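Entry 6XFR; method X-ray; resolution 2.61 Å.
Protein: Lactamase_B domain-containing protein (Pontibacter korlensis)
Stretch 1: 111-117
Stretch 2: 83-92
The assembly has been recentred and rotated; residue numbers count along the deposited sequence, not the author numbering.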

# COMPACT_ATOMS: atom_id res chain seq x y z
N SER B 111 0.58 1.88 34.10
CA SER B 111 -0.81 2.26 34.31
C SER B 111 -1.66 2.26 33.03
O SER B 111 -2.58 3.06 32.89
CB SER B 111 -0.89 3.63 35.00
OG SER B 111 -0.50 3.55 36.37
N LYS B 112 -1.38 1.32 32.12
CA LYS B 112 -2.32 0.99 31.05
C LYS B 112 -3.34 -0.04 31.56
O LYS B 112 -3.16 -0.66 32.62
CB LYS B 112 -1.58 0.43 29.83
CG LYS B 112 -0.29 1.15 29.40
CD LYS B 112 -0.55 2.55 28.85
CE LYS B 112 0.73 3.34 28.71
NZ LYS B 112 0.49 4.77 28.99
N GLY B 113 -4.41 -0.24 30.80
CA GLY B 113 -5.38 -1.23 31.26
C GLY B 113 -4.84 -2.65 31.43
O GLY B 113 -3.67 -2.92 31.18
N THR B 114 -5.71 -3.58 31.83
CA THR B 114 -5.37 -5.00 31.94
C THR B 114 -6.06 -5.81 30.85
O THR B 114 -7.29 -5.82 30.74
CB THR B 114 -5.76 -5.55 33.31
OG1 THR B 114 -5.57 -4.54 34.30
CG2 THR B 114 -4.90 -6.75 33.63
N PRO B 115 -5.30 -6.51 30.03
CA PRO B 115 -5.92 -7.44 29.09
C PRO B 115 -6.81 -8.45 29.81
O PRO B 115 -6.63 -8.74 30.99
CB PRO B 115 -4.71 -8.17 28.48
CG PRO B 115 -3.52 -7.37 28.89
CD PRO B 115 -3.84 -6.57 30.06
N ASP B 116 -7.77 -8.99 29.06
CA ASP B 116 -8.68 -10.02 29.54
C ASP B 116 -8.07 -11.41 29.52
O ASP B 116 -8.45 -12.27 30.32
CB ASP B 116 -9.98 -10.01 28.70
CG ASP B 116 -10.69 -8.66 28.70
OD1 ASP B 116 -10.76 -8.02 27.63
OD2 ASP B 116 -11.15 -8.21 29.78
N VAL B 117 -7.16 -11.69 28.59
CA VAL B 117 -6.45 -12.96 28.54
C VAL B 117 -5.04 -12.65 28.10
O VAL B 117 -4.81 -11.73 27.33
CB VAL B 117 -7.09 -14.00 27.60
CG1 VAL B 117 -6.29 -15.29 27.64
CG2 VAL B 117 -8.50 -14.25 28.02
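Stretch 2, residues 83-92: KLGGMEAVQR

Stretch 2 enters as the tail of a helix, turns, and starts a second helix, while stretch 1 lies alongside as an irregular segment, extended from K112 to P115. The two run in the same general sense: by nearest CA atoms, K112 pairs with G85 at 7.5 Å, G113 with E88 at 6.6 Å and D116 with Q91 at 8.5 Å, so the register rises together along both. No backbone-to-backbone hydrogen bond joins them; the contact is made by side chains of stretch 2 reaching the backbone and side chains of stretch 1, and it buries 311 Å² summed over both sides.

K83 is helical and stands clear of stretch 1. L84 makes the first contact: its CA-to-CB bond points toward stretch 1, and its CD2 lies 4.2 Å from K112 CB, an apolar approach to the base of a lysine whose end leads away. A type I beta turn then runs from L84 to M87, with the hydrogen bond from M87 N to L84 O measuring 3.0 Å. G85 and G86 fill the middle of this turn without touching stretch 1, and G86 occupies the N-cap position of the next helix. That helix is documented by hydrogen bonds from V90 N to G86 O (2.9 Å) and from Q91 N to M87 O (2.7 Å).

The CA-to-CB bond of M87 points toward stretch 1, and its side chain continues with chi1 and chi2 both t and chi3 p. This places its CE 3.1 Å from G113 CA, a tight approach, and 3.9 Å from T114 N, while its SD lies 4.0 Å from P115 N. The absence of a side chain at G113 matters here, because an ideal CB on that residue would come within 2.6 Å of M87 CE, a clash. One residue on, E88 starts sideways but its end comes nearer, bringing OE2 to 4.1 Å from G113 N, too long for a hydrogen bond.

A89 and V90 make no contact with stretch 1. One helical turn beyond M87, the CA-to-CB bond of Q91 again points toward stretch 1, and this residue supplies the polar part of the contact. Its NE2 donates to T114 O at 2.9 Å, with an N-H...O angle of 164°, and to D116 OD1 at 3.1 Å and 154°. Two acceptors for one amide nitrogen suit its two hydrogens, and the bonds tie the helix to both the backbone and a side chain of stretch 1. R92, whose N bonds to E88 O at 2.9 Å, lies out of reach.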

# COMPACT_ATOMS: atom_id res chain seq x y z
N LYS B 83 -0.69 1.57 19.99
CA LYS B 83 -1.22 0.25 19.65
C LYS B 83 -2.21 -0.30 20.67
O LYS B 83 -2.87 -1.31 20.39
CB LYS B 83 -0.09 -0.78 19.46
CG LYS B 83 1.09 -0.29 18.56
CD LYS B 83 0.83 -0.37 17.05
CE LYS B 83 0.15 0.92 16.55
NZ LYS B 83 -0.22 1.00 15.11
N LEU B 84 -2.37 0.35 21.84
CA LEU B 84 -3.20 -0.23 22.89
C LEU B 84 -4.02 0.78 23.70
O LEU B 84 -4.84 0.36 24.51
CB LEU B 84 -2.30 -1.03 23.85
CG LEU B 84 -2.75 -1.40 25.25
CD1 LEU B 84 -3.55 -2.70 25.23
CD2 LEU B 84 -1.53 -1.51 26.12
N GLY B 85 -3.87 2.09 23.45
CA GLY B 85 -4.55 3.12 24.20
C GLY B 85 -6.05 3.20 24.00
O GLY B 85 -6.70 4.04 24.62
N GLY B 86 -6.61 2.36 23.13
CA GLY B 86 -8.04 2.33 22.97
C GLY B 86 -8.63 1.06 23.57
O GLY B 86 -9.78 0.71 23.28
N MET B 87 -7.83 0.36 24.40
CA MET B 87 -8.27 -0.90 25.00
C MET B 87 -9.49 -0.71 25.90
O MET B 87 -10.46 -1.48 25.83
CB MET B 87 -7.12 -1.51 25.81
CG MET B 87 -7.53 -2.58 26.81
SD MET B 87 -6.10 -3.43 27.54
CE MET B 87 -5.16 -2.09 28.26
N GLU B 88 -9.43 0.28 26.80
CA GLU B 88 -10.58 0.58 27.64
C GLU B 88 -11.83 0.79 26.79
O GLU B 88 -12.92 0.29 27.12
CB GLU B 88 -10.27 1.79 28.52
CG GLU B 88 -9.04 1.53 29.40
CD GLU B 88 -8.22 2.79 29.75
OE1 GLU B 88 -8.48 3.88 29.17
OE2 GLU B 88 -7.30 2.68 30.61
N ALA B 89 -11.71 1.56 25.70
CA ALA B 89 -12.85 1.75 24.80
C ALA B 89 -13.32 0.41 24.22
O ALA B 89 -14.53 0.18 24.06
CB ALA B 89 -12.46 2.72 23.70
N VAL B 90 -12.39 -0.47 23.88
CA VAL B 90 -12.75 -1.78 23.33
C VAL B 90 -13.45 -2.63 24.39
O VAL B 90 -14.48 -3.25 24.12
CB VAL B 90 -11.48 -2.46 22.77
CG1 VAL B 90 -11.68 -3.95 22.58
CG2 VAL B 90 -11.04 -1.79 21.50
N GLN B 91 -12.89 -2.67 25.60
CA GLN B 91 -13.41 -3.54 26.65
C GLN B 91 -14.77 -3.06 27.17
O GLN B 91 -15.60 -3.88 27.60
CB GLN B 91 -12.41 -3.58 27.80
CG GLN B 91 -11.22 -4.47 27.55
CD GLN B 91 -10.22 -4.42 28.68
OE1 GLN B 91 -10.09 -3.41 29.36
NE2 GLN B 91 -9.52 -5.53 28.92
N ARG B 92 -15.02 -1.76 27.11
CA ARG B 92 -16.33 -1.25 27.47
C ARG B 92 -17.43 -1.72 26.53
O ARG B 92 -18.60 -1.51 26.84
CB ARG B 92 -16.33 0.25 27.45
CG ARG B 92 -17.61 0.77 27.92
CD ARG B 92 -17.41 2.15 28.36
NE ARG B 92 -18.00 3.07 27.41
CZ ARG B 92 -19.26 3.47 27.47
NH1 ARG B 92 -20.04 3.03 28.46
NH2 ARG B 92 -19.72 4.32 26.58